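Local coordinates for protein SAM-dependent O-methyltransferase (Thermotoga maritima, PDB 1O54) that probably uses S-adenosyl-L-methionine to methylate N1 of adenosine 58 in tRNA, working as a homotetramer built as a dimer of dimers, at residues A[153-156]-A[157-161]; A[124-127]-A[128-132]; A[52-55]-A[56-59]. All coordinates share one frame; numbering follows the deposited sequence.

How the interactions relate
From the N terminus the chain reaches interaction 3 first, where strand 51-54 turns into the short helix 55-58. Interaction 2 follows at the start of helix 125-134, and interaction 1 comes last, at the end of helix 147-159. Each contact closes a single turn of chain, so the three lie in series and none nests in or crosses another. Interactions 1 and 2 belong to successive beta-alpha-beta units of the class I methyltransferase fold and touch: W160 and L157 pack on A128, and L157 also meets C127. Interaction 3 stands apart among the N-terminal strands, its centre about 25 Å from that of interaction 1 and 31 Å from that of interaction 2.

Interaction 1 (A[153-156]-A[157-161]); sequences AESN and LTKWG
A Schellman motif with G161 at positive phi ends helix 147-159, and in this last turn N156 and W160 lie side by side. N156 CB sits over the face of the tryptophan six-membered ring, 3.7 Å from its centroid, a CH-pi contact. The N156 amide runs nearly flat along the indole, the two planes 10° apart. N156 O lies over the same ring system and also accepts from W160 N at 2.9 Å. ND2 of N156 donates to S123 O, which ties the amide to the loop before helix 125-134.

T158 places OG1 beside its own backbone N (chi1 -64°), and the hydroxyl donates to E154 O at 2.8 Å. T158 N reaches the same oxygen from the opposite face of its plane, so two bonds grip it. Near the N156 amide, one water links three side chains: it donates to N156 OD1, accepts from K159 NZ, and bonds S155 OG at 2.8 Å.

The inner side of the turn faces its neighbours in the fold. L157 lies between helix 125-134 and strand 166-169, where it packs on V166, and it also touches I163 in the loop that leads to that strand.

Interaction 2 (A[124-127]-A[128-132]); sequences GAMC and AVLAR
M126 and L130 meet one turn apart near the start of helix 125-134. The methionine leaves the helix from CB with CG anti to the backbone N (chi1 171°). CG comes within 4.1 Å of L130 CD1. The chain then bends at chi2 (69°), and this bend carries SD and CE forward along the helix, toward L130. Past SD, the methyl CE closes on the leucine, 3.7 Å from L130 CD2 and 3.8 Å from L130 CG. The two side chains cross at a slant. On its way out, L130 CG also passes M126 O at 3.4 Å.

The backbone beneath is the start of the helix. G124 is the N-cap residue, and its O accepts from A128 N at 2.8 Å. L130 N bonds M126 O, and A131 N bonds C127 O; the bond from V129 N to A125 O is long and weak. A125 fits a GxGxxA pattern, consistent with a Rossmann-type cofactor loop. Around the pair, M126 touches S101 and I104 of helix 98-107, and L130 touches I116 of strand 115-119.

Between the M126 and L130 side chains the contact is apolar. It rests on dispersion and on burial of methyl groups, while the polar bonding across this turn is carried by the backbone.

Interaction 3 (A[52-55]-A[56-59]); sequences IIDL and NEVF
D54 is the N-cap residue of the short, weakly bonded helix after strand 51-54, at a strand-to-helix turn in the N-terminal part of the chain. Its CG stands anti to the backbone N (chi1 -177°), which brings OD1 to N56 N at 3.2 Å, a weak capping bond. D54 O also accepts from E57 N, with the donor 47° out of the carbonyl plane.

The packed side is apolar. L55 CD2 lies 4.3 Å from V58 CG2, and both residues are buried. V58 reaches on to L20 and L40, and L55 touches K44. V58 N makes a weak bond to L55 O.

The polar side is looser and is bridged by two waters. The carboxylates of D54 and E57 stand nearly perpendicular, with D54 OD2 and E57 OE2 4.5 Å apart; their like charges may raise the affinity of one of them for a proton. One water accepts from D54 N and donates to E57 OE2. With an alanine here in place of D54 the carboxylate is gone, and the first turn would probably be held less firmly, N56 N being left without its side-chain acceptor. N56 is also held from outside, its OD1 accepting from D43 N. The second water donates to D54 OD2 at 2.6 Å and accepts from N56 ND2 at 3.1 Å.

Interaction 1 (A[153-156]-A[157-161])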
loop_
_atom_site.group_PDB
_atom_site.type_symbol
_atom_site.label_atom_id
_atom_site.label_comp_id
_atom_site.label_asym_id
_atom_site.label_seq_id
_atom_site.Cartn_x
_atom_site.Cartn_y
_atom_site.Cartn_z
ATOM N N ALA A 153 -21.448 14.671 -21.398
ATOM C CA ALA A 153 -20.080 14.828 -21.834
ATOM C C ALA A 153 -19.882 15.997 -22.778
ATOM O O ALA A 153 -18.910 16.740 -22.672
ATOM C CB ALA A 153 -19.620 13.540 -22.456
ATOM N N GLU A 154 -20.800 16.191 -23.721
ATOM C CA GLU A 154 -20.702 17.306 -24.622
ATOM C C GLU A 154 -20.710 18.599 -23.786
ATOM O O GLU A 154 -19.891 19.491 -24.012
ATOM C CB GLU A 154 -21.860 17.281 -25.627
ATOM C CG GLU A 154 -21.850 18.429 -26.584
ATOM C CD GLU A 154 -23.088 18.438 -27.472
ATOM O OE1 GLU A 154 -24.211 18.144 -26.994
ATOM O OE2 GLU A 154 -22.920 18.783 -28.620
ATOM N N SER A 155 -21.626 18.684 -22.832
ATOM C CA SER A 155 -21.758 19.897 -21.991
ATOM C C SER A 155 -20.481 20.141 -21.171
ATOM O O SER A 155 -19.906 21.232 -21.210
ATOM C CB SER A 155 -22.939 19.774 -21.032
ATOM O OG SER A 155 -23.016 20.949 -20.206
ATOM N N ASN A 156 -20.021 19.099 -20.491
ATOM C CA ASN A 156 -18.771 19.184 -19.699
ATOM C C ASN A 156 -17.567 19.557 -20.537
ATOM O O ASN A 156 -16.841 20.499 -20.209
ATOM C CB ASN A 156 -18.519 17.869 -18.964
ATOM C CG ASN A 156 -19.443 17.648 -17.782
ATOM O OD1 ASN A 156 -20.024 18.599 -17.234
ATOM N ND2 ASN A 156 -19.602 16.386 -17.386
ATOM N N LEU A 157 -17.313 18.811 -21.629
ATOM C CA LEU A 157 -16.191 19.107 -22.503
ATOM C C LEU A 157 -16.241 20.522 -23.064
ATOM O O LEU A 157 -15.218 21.132 -23.254
ATOM C CB LEU A 157 -16.049 18.074 -23.634
ATOM C CG LEU A 157 -15.660 16.689 -23.112
ATOM C CD1 LEU A 157 -16.034 15.629 -24.153
ATOM C CD2 LEU A 157 -14.184 16.542 -22.774
ATOM N N THR A 158 -17.435 21.032 -23.342
ATOM C CA THR A 158 -17.570 22.411 -23.832
ATOM C C THR A 158 -17.130 23.430 -22.744
ATOM O O THR A 158 -16.299 24.325 -22.997
ATOM C CB THR A 158 -19.018 22.648 -24.293
ATOM O OG1 THR A 158 -19.310 21.794 -25.421
ATOM C CG2 THR A 158 -19.201 24.057 -24.798
ATOM N N LYS A 159 -17.661 23.242 -21.543
ATOM C CA LYS A 159 -17.322 24.057 -20.373
ATOM C C LYS A 159 -15.814 24.002 -20.099
ATOM O O LYS A 159 -15.236 24.994 -19.678
ATOM C CB LYS A 159 -18.074 23.577 -19.123
ATOM C CG LYS A 159 -19.578 23.779 -19.102
ATOM C CD LYS A 159 -20.186 23.153 -17.828
ATOM C CE LYS A 159 -21.722 23.293 -17.767
ATOM N NZ LYS A 159 -22.329 22.511 -16.633
ATOM N N TRP A 160 -15.179 22.850 -20.365
ATOM C CA TRP A 160 -13.783 22.636 -20.012
ATOM C C TRP A 160 -12.833 23.012 -21.146
ATOM O O TRP A 160 -11.623 22.802 -21.023
ATOM C CB TRP A 160 -13.519 21.186 -19.554
ATOM C CG TRP A 160 -14.329 20.742 -18.391
ATOM C CD1 TRP A 160 -14.954 21.539 -17.449
ATOM C CD2 TRP A 160 -14.647 19.399 -18.043
ATOM N NE1 TRP A 160 -15.642 20.763 -16.551
ATOM C CE2 TRP A 160 -15.472 19.438 -16.892
ATOM C CE3 TRP A 160 -14.337 18.142 -18.602
ATOM C CZ2 TRP A 160 -15.977 18.290 -16.285
ATOM C CZ3 TRP A 160 -14.847 16.993 -17.992
ATOM C CH2 TRP A 160 -15.647 17.075 -16.846
ATOM N N GLY A 161 -13.383 23.553 -22.241
ATOM C CA GLY A 161 -12.586 24.078 -23.356
ATOM C C GLY A 161 -11.957 23.029 -24.250
ATOM O O GLY A 161 -10.943 23.277 -24.921
HETATM O O HOH W 1 -22.380 19.932 -17.729
#

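Interaction 2 (A[124-127]-A[128-132])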
loop_
_atom_site.group_PDB
_atom_site.type_symbol
_atom_site.label_atom_id
_atom_site.label_comp_id
_atom_site.label_asym_id
_atom_site.label_seq_id
_atom_site.Cartn_x
_atom_site.Cartn_y
_atom_site.Cartn_z
ATOM N N GLY A 124 -17.473 12.233 -19.241
ATOM C CA GLY A 124 -16.400 12.807 -20.025
ATOM C C GLY A 124 -15.125 13.057 -19.265
ATOM O O GLY A 124 -14.201 13.682 -19.819
ATOM N N ALA A 125 -15.024 12.561 -18.018
ATOM C CA ALA A 125 -13.836 12.862 -17.198
ATOM C C ALA A 125 -12.554 12.305 -17.834
ATOM O O ALA A 125 -11.562 13.037 -18.048
ATOM C CB ALA A 125 -14.005 12.343 -15.774
ATOM N N MET A 126 -12.539 11.023 -18.175
ATOM C CA MET A 126 -11.370 10.434 -18.834
ATOM C C MET A 126 -11.195 11.031 -20.240
ATOM O O MET A 126 -10.084 11.263 -20.702
ATOM C CB MET A 126 -11.508 8.938 -18.926
ATOM C CG MET A 126 -10.502 8.245 -19.750
ATOM S SD MET A 126 -8.893 8.369 -18.857
ATOM C CE MET A 126 -7.772 7.789 -19.947
ATOM N N CYS A 127 -12.326 11.207 -20.914
ATOM C CA CYS A 127 -12.369 11.857 -22.242
ATOM C C CYS A 127 -11.608 13.186 -22.248
ATOM O O CYS A 127 -10.765 13.455 -23.127
ATOM C CB CYS A 127 -13.792 12.027 -22.732
ATOM S SG CYS A 127 -13.770 12.364 -24.509
ATOM N N ALA A 128 -11.846 13.982 -21.216
ATOM C CA ALA A 128 -11.150 15.255 -21.077
ATOM C C ALA A 128 -9.652 15.123 -20.965
ATOM O O ALA A 128 -8.904 15.930 -21.544
ATOM C CB ALA A 128 -11.715 16.002 -19.858
ATOM N N VAL A 129 -9.192 14.144 -20.191
ATOM C CA VAL A 129 -7.769 13.921 -20.033
ATOM C C VAL A 129 -7.129 13.569 -21.393
ATOM O O VAL A 129 -6.045 14.074 -21.776
ATOM C CB VAL A 129 -7.496 12.797 -18.994
ATOM C CG1 VAL A 129 -6.045 12.418 -18.957
ATOM C CG2 VAL A 129 -7.977 13.275 -17.630
ATOM N N LEU A 130 -7.793 12.679 -22.126
ATOM C CA LEU A 130 -7.324 12.271 -23.442
ATOM C C LEU A 130 -7.326 13.477 -24.390
ATOM O O LEU A 130 -6.397 13.629 -25.183
ATOM C CB LEU A 130 -8.233 11.143 -23.983
ATOM C CG LEU A 130 -8.181 9.828 -23.165
ATOM C CD1 LEU A 130 -9.266 8.851 -23.657
ATOM C CD2 LEU A 130 -6.799 9.175 -23.199
ATOM N N ALA A 131 -8.390 14.276 -24.334
ATOM C CA ALA A 131 -8.513 15.482 -25.202
ATOM C C ALA A 131 -7.349 16.450 -24.955
ATOM O O ALA A 131 -6.784 16.990 -25.896
ATOM C CB ALA A 131 -9.821 16.185 -24.969
ATOM N N ARG A 132 -6.996 16.689 -23.696
ATOM C CA ARG A 132 -5.854 17.560 -23.409
ATOM C C ARG A 132 -4.598 16.985 -24.038
ATOM O O ARG A 132 -3.795 17.732 -24.648
ATOM C CB ARG A 132 -5.652 17.738 -21.918
ATOM C CG ARG A 132 -6.610 18.695 -21.309
ATOM C CD ARG A 132 -6.159 19.114 -19.944
ATOM N NE ARG A 132 -6.903 20.265 -19.485
ATOM C CZ ARG A 132 -6.761 20.770 -18.261
ATOM N NH1 ARG A 132 -5.916 20.225 -17.423
ATOM N NH2 ARG A 132 -7.452 21.829 -17.914
#

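Interaction 3 (A[52-55]-A[56-59])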
loop_
_atom_site.group_PDB
_atom_site.type_symbol
_atom_site.label_atom_id
_atom_site.label_comp_id
_atom_site.label_asym_id
_atom_site.label_seq_id
_atom_site.Cartn_x
_atom_site.Cartn_y
_atom_site.Cartn_z
ATOM N N ILE A 52 -22.813 34.276 3.640
ATOM C CA ILE A 52 -23.224 34.607 2.292
ATOM C C ILE A 52 -22.044 35.169 1.518
ATOM O O ILE A 52 -21.331 36.037 2.015
ATOM C CB ILE A 52 -24.360 35.665 2.315
ATOM C CG1 ILE A 52 -25.573 35.097 3.058
ATOM C CG2 ILE A 52 -24.727 36.073 0.876
ATOM C CD1 ILE A 52 -26.645 36.090 3.334
ATOM N N ILE A 53 -21.868 34.677 0.296
ATOM C CA ILE A 53 -20.859 35.206 -0.621
ATOM C C ILE A 53 -21.592 35.953 -1.738
ATOM O O ILE A 53 -22.414 35.392 -2.442
ATOM C CB ILE A 53 -19.986 34.080 -1.192
ATOM C CG1 ILE A 53 -19.393 33.242 -0.054
ATOM C CG2 ILE A 53 -18.882 34.674 -2.045
ATOM C CD1 ILE A 53 -18.991 31.847 -0.451
ATOM N N ASP A 54 -21.285 37.236 -1.871
ATOM C CA ASP A 54 -21.823 38.053 -2.942
ATOM C C ASP A 54 -20.949 37.937 -4.200
ATOM O O ASP A 54 -19.843 38.471 -4.236
ATOM C CB ASP A 54 -21.864 39.505 -2.453
ATOM C CG ASP A 54 -22.473 40.449 -3.459
ATOM O OD1 ASP A 54 -22.883 39.989 -4.547
ATOM O OD2 ASP A 54 -22.611 41.671 -3.236
ATOM N N LEU A 55 -21.434 37.241 -5.225
ATOM C CA LEU A 55 -20.605 36.992 -6.417
ATOM C C LEU A 55 -20.288 38.263 -7.209
ATOM O O LEU A 55 -19.271 38.318 -7.889
ATOM C CB LEU A 55 -21.248 35.947 -7.332
ATOM C CG LEU A 55 -21.446 34.559 -6.709
ATOM C CD1 LEU A 55 -21.990 33.571 -7.752
ATOM C CD2 LEU A 55 -20.168 34.017 -6.120
ATOM N N ASN A 56 -21.125 39.289 -7.106
ATOM C CA ASN A 56 -20.763 40.610 -7.657
ATOM C C ASN A 56 -19.362 41.079 -7.264
ATOM O O ASN A 56 -18.644 41.666 -8.082
ATOM C CB ASN A 56 -21.789 41.677 -7.258
ATOM C CG ASN A 56 -23.032 41.618 -8.113
ATOM O OD1 ASN A 56 -23.010 41.054 -9.205
ATOM N ND2 ASN A 56 -24.124 42.209 -7.623
ATOM N N GLU A 57 -18.974 40.802 -6.022
ATOM C CA GLU A 57 -17.633 41.139 -5.525
ATOM C C GLU A 57 -16.537 40.446 -6.293
ATOM O O GLU A 57 -15.461 40.998 -6.473
ATOM C CB GLU A 57 -17.481 40.769 -4.042
ATOM C CG GLU A 57 -18.435 41.482 -3.099
ATOM C CD GLU A 57 -18.029 41.326 -1.634
ATOM O OE1 GLU A 57 -16.828 41.499 -1.326
ATOM O OE2 GLU A 57 -18.907 41.050 -0.786
ATOM N N VAL A 58 -16.794 39.208 -6.722
ATOM C CA VAL A 58 -15.810 38.449 -7.438
ATOM C C VAL A 58 -15.404 39.131 -8.740
ATOM O O VAL A 58 -14.233 39.088 -9.105
ATOM C CB VAL A 58 -16.284 36.991 -7.702
ATOM C CG1 VAL A 58 -15.262 36.254 -8.499
ATOM C CG2 VAL A 58 -16.547 36.292 -6.368
ATOM N N PHE A 59 -16.355 39.786 -9.418
ATOM C CA PHE A 59 -16.024 40.491 -10.665
ATOM C C PHE A 59 -15.044 41.661 -10.445
ATOM O O PHE A 59 -14.410 42.126 -11.402
ATOM C CB PHE A 59 -17.262 41.028 -11.364
ATOM C CG PHE A 59 -18.239 39.971 -11.772
ATOM C CD1 PHE A 59 -19.452 39.860 -11.134
ATOM C CD2 PHE A 59 -17.941 39.084 -12.787
ATOM C CE1 PHE A 59 -20.378 38.878 -11.505
ATOM C CE2 PHE A 59 -18.866 38.081 -13.156
ATOM C CZ PHE A 59 -20.092 38.003 -12.513
HETATM O O HOH W 2 -19.081 38.230 -0.220
HETATM O O HOH W 3 -23.663 43.469 -4.842
#